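Local coordinates for protein collagen alpha-1(XV) chain (Homo sapiens, PDB 3N3F) that forms the trimerization domain of collagen XV, a potent unit that associates three chains and probably directs folding of the adjoining collagen triple helix, at residues A[8-11]-A[12-15]; A[25-28]-A[29-32]. One frame throughout, in Å; residues are numbered along the deposited sequence.

Interaction 1 (A[8-11]-A[12-15]); sequences NMDD and MLQK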
loop_
_atom_site.group_PDB
_atom_site.type_symbol
_atom_site.label_atom_id
_atom_site.label_comp_id
_atom_site.label_asym_id
_atom_site.label_seq_id
_atom_site.Cartn_x
_atom_site.Cartn_y
_atom_site.Cartn_z
ATOM N N ASN A 8 -16.189 2.129 -8.046
ATOM C CA ASN A 8 -16.264 3.123 -6.982
ATOM C C ASN A 8 -16.443 2.492 -5.602
ATOM O O ASN A 8 -16.526 1.269 -5.467
ATOM C CB ASN A 8 -17.412 4.087 -7.263
ATOM C CG ASN A 8 -18.668 3.370 -7.694
ATOM O OD1 ASN A 8 -19.207 3.640 -8.764
ATOM N ND2 ASN A 8 -19.140 2.445 -6.865
ATOM N N MET A 9 -16.516 3.341 -4.580
ATOM C CA MET A 9 -16.644 2.876 -3.209
ATOM C C MET A 9 -17.869 2.012 -2.953
ATOM O O MET A 9 -17.775 0.988 -2.282
ATOM C CB MET A 9 -16.659 4.057 -2.239
ATOM C CG MET A 9 -16.570 3.626 -0.784
ATOM S SD MET A 9 -16.709 4.986 0.381
ATOM C CE MET A 9 -15.242 5.892 0.018
ATOM N N ASP A 10 -19.018 2.415 -3.482
ATOM C CA ASP A 10 -20.236 1.644 -3.263
ATOM C C ASP A 10 -20.157 0.228 -3.817
ATOM O O ASP A 10 -20.650 -0.717 -3.194
ATOM C CB ASP A 10 -21.438 2.395 -3.832
ATOM C CG ASP A 10 -21.793 3.609 -2.999
ATOM O OD1 ASP A 10 -22.038 3.429 -1.787
ATOM O OD2 ASP A 10 -21.815 4.734 -3.538
ATOM N N ASP A 11 -19.534 0.078 -4.981
ATOM C CA ASP A 11 -19.370 -1.242 -5.578
ATOM C C ASP A 11 -18.494 -2.065 -4.623
ATOM O O ASP A 11 -18.752 -3.241 -4.380
ATOM C CB ASP A 11 -18.707 -1.113 -6.952
ATOM C CG ASP A 11 -18.769 -2.396 -7.753
ATOM O OD1 ASP A 11 -19.870 -2.979 -7.862
ATOM O OD2 ASP A 11 -17.720 -2.817 -8.284
ATOM N N MET A 12 -17.468 -1.431 -4.065
ATOM C CA MET A 12 -16.580 -2.103 -3.121
ATOM C C MET A 12 -17.343 -2.530 -1.860
ATOM O O MET A 12 -17.210 -3.663 -1.397
ATOM C CB MET A 12 -15.429 -1.168 -2.729
ATOM C CG MET A 12 -14.543 -1.701 -1.609
ATOM S SD MET A 12 -13.361 -0.469 -0.992
ATOM C CE MET A 12 -14.327 0.367 0.248
ATOM N N LEU A 13 -18.142 -1.614 -1.315
ATOM C CA LEU A 13 -18.920 -1.870 -0.105
ATOM C C LEU A 13 -19.887 -3.051 -0.201
ATOM O O LEU A 13 -20.158 -3.715 0.795
ATOM C CB LEU A 13 -19.707 -0.615 0.295
ATOM C CG LEU A 13 -18.934 0.623 0.764
ATOM C CD1 LEU A 13 -19.908 1.773 0.993
ATOM C CD2 LEU A 13 -18.166 0.311 2.041
ATOM N N GLN A 14 -20.412 -3.321 -1.390
ATOM C CA GLN A 14 -21.350 -4.430 -1.537
ATOM C C GLN A 14 -20.686 -5.760 -1.889
ATOM O O GLN A 14 -21.353 -6.794 -1.974
ATOM C CB GLN A 14 -22.419 -4.080 -2.576
ATOM C CG GLN A 14 -21.890 -3.794 -3.968
ATOM C CD GLN A 14 -22.978 -3.306 -4.910
ATOM O OE1 GLN A 14 -22.755 -3.156 -6.111
ATOM N NE2 GLN A 14 -24.162 -3.049 -4.363
ATOM N N LYS A 15 -19.372 -5.738 -2.071
ATOM C CA LYS A 15 -18.636 -6.948 -2.421
ATOM C C LYS A 15 -17.534 -7.274 -1.419
ATOM O O LYS A 15 -16.436 -7.676 -1.793
ATOM C CB LYS A 15 -18.053 -6.801 -3.827
ATOM C CG LYS A 15 -19.125 -6.683 -4.907
ATOM C CD LYS A 15 -18.527 -6.420 -6.275
ATOM C CE LYS A 15 -19.588 -6.493 -7.365
ATOM N NZ LYS A 15 -20.707 -5.544 -7.126
#
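The carboxylate of Asp11 is the flat group to which Lys15 turns: the ammonium nitrogen comes in from above the carboxylate plane, 40° out of it, and Lys15 NZ lies 2.8 Å from Asp11 OD1 in a salt bridge. Gln14 OE1 merely lies near the same oxygen, two acceptors with no hydrogen bond between them, and its amide plane is turned 72° from the carboxylate. This is an i to i+4 pair at the C-terminal end of the short helix 9-13, the helical element of a beta-alpha-beta unit between strands 3-6 and 23-27. With CG of Asp11 anti to its nitrogen (chi1 -168°), the lysine chain, bent at its last torsion, folds NZ back to the Asp11 carboxylate, and Lys15 CG passes 3.5 Å from Asp11 O. The helix holds few main-chain bonds: Met12 N donates to Asn8 O, the carbonyl of the N-cap residue, and Leu13 N to Met9 O at 2.8 Å. Gln14 N then divides between Asp10 O at 3.2 Å and a weaker bond to Asp11 O, as the helix gives out. On the opposite flank from the salt bridge, Met9 meets two apolar groups, its CG lying 4.1 Å from Met12 CE and equally far from Leu13 CG. Met12 is buried against Phe6, Ile25, Phe34 and Trp41, which seats the helix on the sheet, whereas Leu13 packs on Trp41 and on Pro53 of a second subunit. Bent at chi3, the Met12 chain brings its terminal methyl back toward Met9, so that CE rather than SD meets Met9 CG.

Interaction 2 (A[25-28]-A[29-32]); sequences IYLR and DSTE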
loop_
_atom_site.group_PDB
_atom_site.type_symbol
_atom_site.label_atom_id
_atom_site.label_comp_id
_atom_site.label_asym_id
_atom_site.label_seq_id
_atom_site.Cartn_x
_atom_site.Cartn_y
_atom_site.Cartn_z
ATOM N N ILE A 25 -7.354 -2.469 -2.381
ATOM C CA ILE A 25 -8.478 -2.172 -3.267
ATOM C C ILE A 25 -8.368 -0.807 -3.942
ATOM O O ILE A 25 -8.352 0.227 -3.283
ATOM C CB ILE A 25 -9.814 -2.218 -2.494
ATOM C CG1 ILE A 25 -9.981 -3.579 -1.815
ATOM C CG2 ILE A 25 -10.974 -1.944 -3.450
ATOM C CD1 ILE A 25 -11.239 -3.688 -0.972
ATOM N N TYR A 26 -8.314 -0.816 -5.266
ATOM C CA TYR A 26 -8.210 0.409 -6.047
ATOM C C TYR A 26 -9.584 0.824 -6.549
ATOM O O TYR A 26 -10.341 -0.002 -7.055
ATOM C CB TYR A 26 -7.270 0.174 -7.233
ATOM C CG TYR A 26 -7.092 1.340 -8.189
ATOM C CD1 TYR A 26 -6.667 2.587 -7.734
ATOM C CD2 TYR A 26 -7.241 1.160 -9.564
ATOM C CE1 TYR A 26 -6.381 3.621 -8.626
ATOM C CE2 TYR A 26 -6.958 2.187 -10.465
ATOM C CZ TYR A 26 -6.523 3.412 -9.987
ATOM O OH TYR A 26 -6.194 4.412 -10.870
ATOM N N LEU A 27 -9.920 2.098 -6.386
ATOM C CA LEU A 27 -11.198 2.601 -6.873
ATOM C C LEU A 27 -10.886 3.384 -8.141
ATOM O O LEU A 27 -10.319 4.475 -8.086
ATOM C CB LEU A 27 -11.867 3.498 -5.828
ATOM C CG LEU A 27 -12.150 2.829 -4.478
ATOM C CD1 LEU A 27 -13.040 3.739 -3.648
ATOM C CD2 LEU A 27 -12.838 1.481 -4.687
ATOM N N ARG A 28 -11.245 2.802 -9.282
ATOM C CA ARG A 28 -10.977 3.401 -10.584
ATOM C C ARG A 28 -11.481 4.827 -10.759
ATOM O O ARG A 28 -10.738 5.698 -11.209
ATOM C CB ARG A 28 -11.545 2.509 -11.700
ATOM C CG ARG A 28 -10.934 1.106 -11.751
ATOM C CD ARG A 28 -11.292 0.378 -13.041
ATOM N NE ARG A 28 -12.732 0.190 -13.203
ATOM C CZ ARG A 28 -13.420 -0.847 -12.730
ATOM N NH1 ARG A 28 -12.809 -1.815 -12.057
ATOM N NH2 ARG A 28 -14.730 -0.912 -12.927
ATOM N N ASP A 29 -12.733 5.069 -10.393
ATOM C CA ASP A 29 -13.328 6.393 -10.540
ATOM C C ASP A 29 -12.647 7.523 -9.768
ATOM O O ASP A 29 -12.446 8.609 -10.311
ATOM C CB ASP A 29 -14.813 6.337 -10.172
ATOM C CG ASP A 29 -15.653 5.668 -11.247
ATOM O OD1 ASP A 29 -15.246 4.600 -11.754
ATOM O OD2 ASP A 29 -16.730 6.209 -11.583
ATOM N N SER A 30 -12.287 7.274 -8.514
ATOM C CA SER A 30 -11.649 8.299 -7.697
ATOM C C SER A 30 -10.134 8.113 -7.543
ATOM O O SER A 30 -9.470 8.917 -6.890
ATOM C CB SER A 30 -12.303 8.328 -6.315
ATOM O OG SER A 30 -12.213 7.063 -5.682
ATOM N N THR A 31 -9.600 7.064 -8.159
ATOM C CA THR A 31 -8.177 6.749 -8.081
ATOM C C THR A 31 -7.718 6.759 -6.626
ATOM O O THR A 31 -6.697 7.355 -6.280
ATOM C CB THR A 31 -7.307 7.736 -8.913
ATOM O OG1 THR A 31 -7.314 9.035 -8.313
ATOM C CG2 THR A 31 -7.837 7.836 -10.336
ATOM N N GLU A 32 -8.500 6.103 -5.773
ATOM C CA GLU A 32 -8.185 6.006 -4.356
ATOM C C GLU A 32 -7.896 4.556 -4.014
ATOM O O GLU A 32 -8.186 3.651 -4.798
ATOM C CB GLU A 32 -9.351 6.515 -3.504
ATOM C CG GLU A 32 -9.635 7.992 -3.676
ATOM C CD GLU A 32 -10.702 8.499 -2.728
ATOM O OE1 GLU A 32 -11.826 7.951 -2.741
ATOM O OE2 GLU A 32 -10.416 9.451 -1.973
#
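Leu27 O is gripped by two successive amides of the returning chain: Thr31 N stands 2.7 Å from Leu27 O in a strongly bent, weak bond (116° at the hydrogen), and Glu32 N reaches the same Leu27 O at 3.4 Å, also weakly. Thr31 and Glu32 thus both face Leu27, a G1 beta bulge, with Thr31 in the left-handed helical backbone region (phi 50°) usual at this position of such a bulge. The bulge closes the hairpin between strands 23-27 and 32-37. A straighter bond completes the antiparallel hydrogen-bonded pair: Leu27 N donates to Glu32 O at 2.8 Å, with 169° at the hydrogen. Tyr26 CA adds a CA-H...O contact to that carbonyl. The Tyr26 ring runs alongside Thr31, CE1 lying 3.6 Å from Thr31 CA, and Arg28 CA sits over one ring face, offset toward the rim. The Tyr26 hydroxyl is hydrogen-bonded to Glu21 of the third subunit, and Thr31 OG1 bonds Lys42 of that subunit as well as its own neighbour, Ser30 O, at 2.6 Å. Across the turn, Ser30 OG lies 3.6 Å from Leu27 CB and donates to Glu32 OE1 on the anti side of the carboxylate. Because Glu32 OE2 is paired with Lys43, the carboxylate is held at both oxygens, which probably fixes its rotation and stabilises its negative charge.

How the interactions relate
Interactions 1 and 2 lie in series along the chain, their centres about 11 Å apart, yet they meet in space where helix 9-13 covers strand 23-27: Met9 N lies 3.6 Å from Leu27 CD1, and Met12 SD lies 3.7 Å from Ile25 CG2. Residues 8-15 form mostly a surface contact, with Met12 alone buried; residues 25-32 are half buried and nearer the centre of the chain. The first relies on helical amides, one salt bridge and methionine packing, the second on bulged hairpin bonds and a tyrosine beside a threonine. Both touch other subunits, the helix through an apolar leucine, the hairpin mainly through polar groups.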